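Local coordinates for protein glutamate racemase (Bacillus anthracis, PDB 2DWU) that belongs to the Asp/Glu/hydantoin racemase family of alpha/beta proteins, with two parallel sheets and D-glutamic acid bound in a pocket, at residues A23-R28 and S211-A216; R28-E33 and G227-N232. All coordinates share one frame; numbering follows the deposited sequence.

Both contacts use helix 20-29 and their segments share Arg28, which takes part in contact 1 alone, but they meet the opposite ends of helix 211-226: contact 1 its first turns, contact 2 the loop that follows it. Their centres lie about 13 Å apart. Gln29 ties them together, since its NE2 lies 3.1 Å from Glu213 O, a probable hydrogen bond. Contact 1 is the one nearer the pocket, with the side chain of Ala212 about 10 Å from the bound D-glutamic acid; contact 2 lies further out, its centre about 20 Å from the centre of the chain. Each also touches the second subunit, so this part of the fold meets the dimer interface.

Contact 1 (A23-R28 and S211-A216); sequences ASEIIR and SAEETA
Glu25 lies over the backbone of Ala212 and Glu213: its CB and CG pack against Ala212, its CD and OE1 against Glu213. Glu25 CB comes within 3.4 Å of Ala212 O, while Glu25 CG rests 3.8 Å from Ala212 CB. One turn further on, Ala216 CB presses against the backbone of the other helix, 3.5 Å from Glu25 O, and also touches Ile26 CG1 at 4.1 Å. With alanines at both of these positions, the two axes approach to 8.1 Å, crossing at -40°.

The charged groups gather along one flank. The Glu25 chain is bent at chi2 (-63°), which turns CD aside, and its carboxylate is gripped side-on by Arg28, one turn later in the same helix. Arg28 NE gives a nearly straight bond to Glu25 OE2, 2.9 Å long with 174° at the hydrogen, and NH2 reaches the syn lone pair of Glu25 OE1 at 2.8 Å. Gln29 NE2 also bonds to that OE1, so three N-H groups hold the carboxylate. Glu25 OE1 also lies 3.4 Å from Glu213 CG. In one of two Glu213 conformers OE1 lies near Arg28 NH2 and Glu25 OE1, too far for a salt bridge to Arg28, so any charge effect is doubtful. Arg28 NH2 also bonds to Lys109 O of the second subunit.

Within helix 211-226, Ser211 O accepts from both the amide and the hydroxyl of Thr215, which approach from opposite faces of the carbonyl plane. Ser211 OG bonds to Asn78 OD1, and Asn78 is a residue of the D-glutamic acid pocket. Helix 20-29 links two strands of the six-stranded parallel sheet and helix 211-226 follows the last strand of the four-stranded one, making this a helix-helix junction between the two alpha/beta halves of the racemase fold.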
ATOM      1  N   ALA B  23       7.674 -13.382   5.212  1.00  6.88           N
ATOM      2  CA  ALA B  23       7.781 -13.303   6.655  1.00  7.12           C
ATOM      3  C   ALA B  23       8.684 -12.151   7.080  1.00  6.66           C
ATOM      4  O   ALA B  23       8.353 -11.426   8.020  1.00  7.17           O
ATOM      5  CB  ALA B  23       8.332 -14.608   7.186  1.00  7.22           C
ATOM      6  N   SER B  24       9.814 -11.969   6.399  0.50  7.32           N
ATOM      7  CA  SER B  24      10.735 -10.902   6.769  0.50  8.47           C
ATOM      8  C   SER B  24      10.076  -9.544   6.625  0.50  8.07           C
ATOM      9  O   SER B  24      10.276  -8.669   7.456  0.50  7.39           O
ATOM     10  CB  SER B  24      12.026 -10.954   5.930  0.50  9.98           C
ATOM     11  OG  SER B  24      11.805 -10.574   4.579  0.50 13.95           O
ATOM     12  N   GLU B  25       9.280  -9.358   5.575  1.00  7.13           N
ATOM     13  CA  GLU B  25       8.625  -8.071   5.405  1.00  6.56           C
ATOM     14  C   GLU B  25       7.539  -7.828   6.458  1.00  6.48           C
ATOM     15  O   GLU B  25       7.343  -6.700   6.889  1.00  7.42           O
ATOM     16  CB  GLU B  25       8.071  -7.967   3.985  1.00  6.51           C
ATOM     17  CG  GLU B  25       9.209  -7.616   3.010  1.00  5.89           C
ATOM     18  CD  GLU B  25       9.798  -6.258   3.347  1.00  9.95           C
ATOM     19  OE1 GLU B  25       9.048  -5.271   3.279  1.00 11.25           O
ATOM     20  OE2 GLU B  25      10.996  -6.159   3.725  1.00 13.54           O
ATOM     21  N   ILE B  26       6.830  -8.873   6.876  1.00  7.13           N
ATOM     22  CA  ILE B  26       5.825  -8.707   7.937  1.00  8.01           C
ATOM     23  C   ILE B  26       6.555  -8.342   9.237  1.00  8.82           C
ATOM     24  O   ILE B  26       6.132  -7.437   9.966  1.00  8.29           O
ATOM     25  CB  ILE B  26       4.999  -9.993   8.115  1.00 10.25           C
ATOM     26  CG1 ILE B  26       4.144 -10.216   6.853  1.00  9.90           C
ATOM     27  CG2 ILE B  26       4.104  -9.884   9.353  1.00 10.12           C
ATOM     28  CD1 ILE B  26       3.436 -11.577   6.826  1.00 12.13           C
ATOM     29  N   ILE B  27       7.664  -9.026   9.511  1.00  8.92           N
ATOM     30  CA  ILE B  27       8.447  -8.737  10.724  1.00  9.42           C
ATOM     31  C   ILE B  27       8.962  -7.285  10.717  1.00  9.18           C
ATOM     32  O   ILE B  27       8.966  -6.593  11.761  1.00  9.75           O
ATOM     33  CB  ILE B  27       9.616  -9.752  10.842  1.00 10.89           C
ATOM     34  CG1 ILE B  27       9.024 -11.112  11.224  1.00 11.83           C
ATOM     35  CG2 ILE B  27      10.694  -9.251  11.857  1.00 12.80           C
ATOM     36  CD1 ILE B  27      10.006 -12.261  11.117  1.00 14.71           C
ATOM     37  N   ARG B  28       9.368  -6.796   9.545  1.00  8.02           N
ATOM     38  CA  ARG B  28       9.868  -5.434   9.429  1.00  7.42           C
ATOM     39  C   ARG B  28       8.792  -4.351   9.519  1.00  8.39           C
ATOM     40  O   ARG B  28       8.952  -3.360  10.232  1.00  9.77           O
ATOM     41  CB  ARG B  28      10.634  -5.275   8.112  1.00  8.43           C
ATOM     42  CG  ARG B  28      11.358  -3.934   7.963  1.00  9.23           C
ATOM     43  CD  ARG B  28      12.137  -3.879   6.644  1.00 10.45           C
ATOM     44  NE  ARG B  28      11.272  -3.805   5.470  1.00  9.16           N
ATOM     45  CZ  ARG B  28      10.656  -2.687   5.085  1.00  6.93           C
ATOM     46  NH1 ARG B  28      10.819  -1.569   5.780  1.00 10.02           N
ATOM     47  NH2 ARG B  28       9.879  -2.698   4.012  1.00 10.81           N
ATOM     48  N   SER B 211       6.424  -9.031  -4.147  1.00  6.25           N
ATOM     49  CA  SER B 211       5.174  -9.521  -3.547  1.00  7.49           C
ATOM     50  C   SER B 211       5.273  -9.366  -2.028  1.00  9.20           C
ATOM     51  O   SER B 211       4.299  -9.029  -1.368  1.00  8.70           O
ATOM     52  CB  SER B 211       4.924 -11.010  -3.837  1.00  8.54           C
ATOM     53  OG  SER B 211       4.696 -11.233  -5.217  1.00  9.17           O
ATOM     54  N   ALA B 212       6.455  -9.615  -1.473  1.00  7.96           N
ATOM     55  CA  ALA B 212       6.622  -9.548  -0.013  1.00  9.06           C
ATOM     56  C   ALA B 212       6.398  -8.168   0.583  1.00  8.01           C
ATOM     57  O   ALA B 212       5.669  -8.016   1.561  1.00  8.74           O
ATOM     58  CB  ALA B 212       8.015 -10.057   0.363  1.00  8.76           C
ATOM     59  N   GLU B 213       7.033  -7.156   0.004  0.50  8.96           N
ATOM     60  CA  GLU B 213       6.872  -5.798   0.507  0.50  9.22           C
ATOM     61  C   GLU B 213       5.427  -5.324   0.435  0.50  8.51           C
ATOM     62  O   GLU B 213       4.909  -4.717   1.375  0.50  8.86           O
ATOM     63  CB  GLU B 213       7.753  -4.824  -0.291  0.50 11.56           C
ATOM     64  CG  GLU B 213       9.224  -5.084  -0.120  0.50 13.95           C
ATOM     65  CD  GLU B 213      10.065  -3.865  -0.417  0.50 17.34           C
ATOM     66  OE1 GLU B 213       9.646  -2.747  -0.043  0.50 19.60           O
ATOM     67  OE2 GLU B 213      11.154  -4.027  -0.998  0.50 19.48           O
ATOM     68  N   GLU B 214       4.756  -5.623  -0.667  1.00  8.14           N
ATOM     69  CA  GLU B 214       3.391  -5.160  -0.807  1.00  7.81           C
ATOM     70  C   GLU B 214       2.393  -5.935   0.032  1.00  6.10           C
ATOM     71  O   GLU B 214       1.372  -5.393   0.455  1.00  7.81           O
ATOM     72  CB  GLU B 214       2.989  -5.208  -2.285  1.00  8.14           C
ATOM     73  CG  GLU B 214       4.031  -4.545  -3.176  1.00  9.79           C
ATOM     74  CD  GLU B 214       4.329  -3.104  -2.811  1.00 14.70           C
ATOM     75  OE1 GLU B 214       3.484  -2.475  -2.154  1.00 15.88           O
ATOM     76  OE2 GLU B 214       5.405  -2.588  -3.201  1.00 17.57           O
ATOM     77  N   THR B 215       2.687  -7.206   0.300  1.00  5.97           N
ATOM     78  CA  THR B 215       1.748  -8.002   1.083  1.00  6.20           C
ATOM     79  C   THR B 215       1.795  -7.583   2.536  1.00  7.49           C
ATOM     80  O   THR B 215       0.757  -7.573   3.212  1.00  7.03           O
ATOM     81  CB  THR B 215       2.035  -9.499   0.948  1.00  7.47           C
ATOM     82  OG1 THR B 215       1.860  -9.860  -0.428  1.00  8.16           O
ATOM     83  CG2 THR B 215       1.030 -10.345   1.768  1.00  9.11           C
ATOM     84  N   ALA B 216       2.970  -7.210   3.016  1.00  6.57           N
ATOM     85  CA  ALA B 216       3.030  -6.777   4.400  1.00  6.95           C
ATOM     86  C   ALA B 216       2.256  -5.472   4.615  1.00  8.00           C
ATOM     87  O   ALA B 216       1.544  -5.317   5.617  1.00  7.60           O
ATOM     88  CB  ALA B 216       4.517  -6.619   4.866  1.00  6.94           C
TER

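Contact 2 (R28-E33 and G227-N232); sequences RQLPKE and GILADN
Glu33 OE2 takes the amide of Ala230 in an almost straight bond, 2.8 Å from Ala230 N with 175° at the hydrogen. The amide arrives on the syn side, 33° out of the carboxylate plane. A water donates to the same oxygen and to Ala230 O, so the direct bond and the water together grip both polar backbone atoms of Ala230. Glu33 OE1 forms a salt bridge with Lys71 NZ, which also bonds to Ile228 O, so the buried acid is held from both oxygens. The bend at chi2 (-65°) turns Glu33 CD toward the loop, although CB points away from it.

The type I beta turn from Leu30 to Glu33, closed by Glu33 N to Leu30 O at 3.1 Å, comes just after helix 20-29 ends. The facing loop starts at Gly227, whose positive phi completes a Schellman motif at the end of helix 211-226. These two connections run on into strands 35-39 and 238-241, parallel neighbours in the six-stranded sheet.

Lys32 packs on the loop through CB, CG and CD. Lys32 CB sits 3.1 Å from Asn232 O, Lys32 CA makes a bent CA-H...O contact to the same oxygen, and Lys32 CD passes 3.9 Å from Asp231 CA. The extended chain carries NZ to a water that donates to Asp231 O; its main partner is His135 O of the second subunit, with Glu136 O and Thr139 OG1 of that subunit sharing the N-H groups. On the apolar side, Leu30 CD2 meets Leu229 CD2 at 4.0 Å, the two side chains crossing at about a right angle, and Leu30 also touches Ser220.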
ATOM      1  N   ARG B  28       9.368  -6.796   9.545  1.00  8.02           N
ATOM      2  CA  ARG B  28       9.868  -5.434   9.429  1.00  7.42           C
ATOM      3  C   ARG B  28       8.792  -4.351   9.519  1.00  8.39           C
ATOM      4  O   ARG B  28       8.952  -3.360  10.232  1.00  9.77           O
ATOM      5  CB  ARG B  28      10.634  -5.275   8.112  1.00  8.43           C
ATOM      6  CG  ARG B  28      11.358  -3.934   7.963  1.00  9.23           C
ATOM      7  CD  ARG B  28      12.137  -3.879   6.644  1.00 10.45           C
ATOM      8  NE  ARG B  28      11.272  -3.805   5.470  1.00  9.16           N
ATOM      9  CZ  ARG B  28      10.656  -2.687   5.085  1.00  6.93           C
ATOM     10  NH1 ARG B  28      10.819  -1.569   5.780  1.00 10.02           N
ATOM     11  NH2 ARG B  28       9.879  -2.698   4.012  1.00 10.81           N
ATOM     12  N   GLN B  29       7.697  -4.516   8.778  1.00  7.40           N
ATOM     13  CA  GLN B  29       6.655  -3.496   8.740  1.00  6.37           C
ATOM     14  C   GLN B  29       5.583  -3.596   9.839  1.00  8.65           C
ATOM     15  O   GLN B  29       4.878  -2.636  10.108  1.00  7.63           O
ATOM     16  CB  GLN B  29       5.977  -3.535   7.363  1.00  6.39           C
ATOM     17  CG  GLN B  29       6.917  -3.259   6.205  1.00  6.82           C
ATOM     18  CD  GLN B  29       6.152  -3.158   4.900  1.00  7.82           C
ATOM     19  OE1 GLN B  29       5.150  -2.448   4.827  1.00  8.65           O
ATOM     20  NE2 GLN B  29       6.604  -3.881   3.870  1.00  8.08           N
ATOM     21  N   LEU B  30       5.474  -4.756  10.480  1.00  7.18           N
ATOM     22  CA  LEU B  30       4.511  -4.966  11.574  1.00  6.53           C
ATOM     23  C   LEU B  30       5.311  -5.620  12.704  1.00  6.50           C
ATOM     24  O   LEU B  30       5.062  -6.774  13.090  1.00  8.28           O
ATOM     25  CB  LEU B  30       3.389  -5.882  11.105  1.00  7.63           C
ATOM     26  CG  LEU B  30       2.352  -5.172  10.209  1.00  8.87           C
ATOM     27  CD1 LEU B  30       1.533  -6.204   9.469  1.00  7.91           C
ATOM     28  CD2 LEU B  30       1.456  -4.280  11.055  1.00  8.76           C
ATOM     29  N   PRO B  31       6.274  -4.881  13.246  1.00  7.77           N
ATOM     30  CA  PRO B  31       7.125  -5.409  14.315  1.00  7.72           C
ATOM     31  C   PRO B  31       6.476  -5.790  15.615  1.00  8.75           C
ATOM     32  O   PRO B  31       7.155  -6.372  16.456  1.00 10.49           O
ATOM     33  CB  PRO B  31       8.192  -4.329  14.493  1.00  8.40           C
ATOM     34  CG  PRO B  31       7.428  -3.057  14.177  1.00  8.50           C
ATOM     35  CD  PRO B  31       6.539  -3.457  12.989  1.00  7.56           C
ATOM     36  N   LYS B  32       5.206  -5.477  15.820  1.00  8.43           N
ATOM     37  CA  LYS B  32       4.552  -5.899  17.065  1.00  8.08           C
ATOM     38  C   LYS B  32       3.738  -7.188  16.895  1.00  9.00           C
ATOM     39  O   LYS B  32       3.235  -7.734  17.872  1.00  9.66           O
ATOM     40  CB  LYS B  32       3.632  -4.803  17.605  1.00  9.16           C
ATOM     41  CG  LYS B  32       4.344  -3.486  17.806  1.00  8.79           C
ATOM     42  CD  LYS B  32       3.440  -2.468  18.409  1.00  9.07           C
ATOM     43  CE  LYS B  32       4.100  -1.105  18.441  1.00 11.44           C
ATOM     44  NZ  LYS B  32       3.202  -0.110  19.131  1.00 11.38           N
ATOM     45  N   GLU B  33       3.616  -7.681  15.659  1.00  7.57           N
ATOM     46  CA  GLU B  33       2.870  -8.910  15.403  1.00  8.55           C
ATOM     47  C   GLU B  33       3.742 -10.158  15.580  1.00  8.13           C
ATOM     48  O   GLU B  33       4.976 -10.098  15.443  1.00 10.03           O
ATOM     49  CB  GLU B  33       2.319  -8.908  13.971  1.00  8.94           C
ATOM     50  CG  GLU B  33       1.391  -7.743  13.634  1.00 10.08           C
ATOM     51  CD  GLU B  33       0.089  -7.740  14.419  1.00 11.02           C
ATOM     52  OE1 GLU B  33      -0.377  -8.826  14.833  1.00 12.53           O
ATOM     53  OE2 GLU B  33      -0.490  -6.639  14.624  1.00 10.98           O
ATOM     54  N   GLY B 227      -9.196  -3.002  13.353  1.00 15.14           N
ATOM     55  CA  GLY B 227      -8.956  -2.678  14.754  1.00 15.63           C
ATOM     56  C   GLY B 227      -8.344  -3.825  15.541  1.00 16.35           C
ATOM     57  O   GLY B 227      -8.611  -3.972  16.748  1.00 18.65           O
ATOM     58  N   ILE B 228      -7.496  -4.620  14.888  1.00 13.83           N
ATOM     59  CA  ILE B 228      -6.897  -5.773  15.550  1.00 12.94           C
ATOM     60  C   ILE B 228      -5.371  -5.821  15.565  1.00 13.09           C
ATOM     61  O   ILE B 228      -4.777  -6.896  15.619  1.00 14.06           O
ATOM     62  CB  ILE B 228      -7.439  -7.100  14.963  1.00 14.75           C
ATOM     63  CG1 ILE B 228      -7.151  -7.186  13.466  1.00 13.31           C
ATOM     64  CG2 ILE B 228      -8.960  -7.192  15.195  1.00 17.08           C
ATOM     65  CD1 ILE B 228      -7.557  -8.505  12.809  1.00 19.03           C
ATOM     66  N   LEU B 229      -4.741  -4.658  15.519  1.00 13.45           N
ATOM     67  CA  LEU B 229      -3.283  -4.599  15.577  1.00 11.58           C
ATOM     68  C   LEU B 229      -2.793  -5.024  16.964  1.00 12.35           C
ATOM     69  O   LEU B 229      -3.432  -4.709  17.983  1.00 13.65           O
ATOM     70  CB  LEU B 229      -2.778  -3.171  15.329  1.00 12.12           C
ATOM     71  CG  LEU B 229      -2.876  -2.586  13.920  1.00 12.56           C
ATOM     72  CD1 LEU B 229      -2.589  -1.092  13.987  1.00 13.14           C
ATOM     73  CD2 LEU B 229      -1.890  -3.281  12.999  1.00 10.65           C
ATOM     74  N   ALA B 230      -1.668  -5.736  17.002  1.00 12.19           N
ATOM     75  CA  ALA B 230      -1.060  -6.128  18.278  1.00 12.26           C
ATOM     76  C   ALA B 230      -0.299  -4.929  18.838  1.00 12.79           C
ATOM     77  O   ALA B 230       0.027  -3.987  18.095  1.00 11.97           O
ATOM     78  CB  ALA B 230      -0.093  -7.279  18.051  1.00 13.69           C
ATOM     79  N   ASP B 231      -0.031  -4.948  20.148  1.00 13.70           N
ATOM     80  CA  ASP B 231       0.738  -3.881  20.776  1.00 14.38           C
ATOM     81  C   ASP B 231       1.998  -4.418  21.466  1.00 14.10           C
ATOM     82  O   ASP B 231       2.651  -3.713  22.218  1.00 14.76           O
ATOM     83  CB  ASP B 231      -0.130  -3.109  21.783  1.00 17.61           C
ATOM     84  CG  ASP B 231      -0.539  -3.945  22.984  1.00 22.42           C
ATOM     85  OD1 ASP B 231      -1.069  -3.347  23.947  1.00 26.05           O
ATOM     86  OD2 ASP B 231      -0.355  -5.183  22.977  1.00 24.03           O
ATOM     87  N   ASN B 232       2.348  -5.662  21.152  1.00 12.92           N
ATOM     88  CA  ASN B 232       3.507  -6.363  21.722  1.00 12.38           C
ATOM     89  C   ASN B 232       4.843  -5.722  21.303  1.00 13.58           C
ATOM     90  O   ASN B 232       5.185  -5.715  20.123  1.00 13.32           O
ATOM     91  CB  ASN B 232       3.431  -7.815  21.231  1.00 11.73           C
ATOM     92  CG  ASN B 232       4.355  -8.748  21.976  1.00 12.75           C
ATOM     93  OD1 ASN B 232       5.368  -8.321  22.558  1.00 14.17           O
ATOM     94  ND2 ASN B 232       4.042 -10.048  21.918  1.00 12.74           N
TER
HETATM   95  O   HOH W   1       2.666  -0.864  21.692  1.00 20.73           O
HETATM   96  O   HOH W   2       0.846  -4.303  15.210  1.00 11.73           O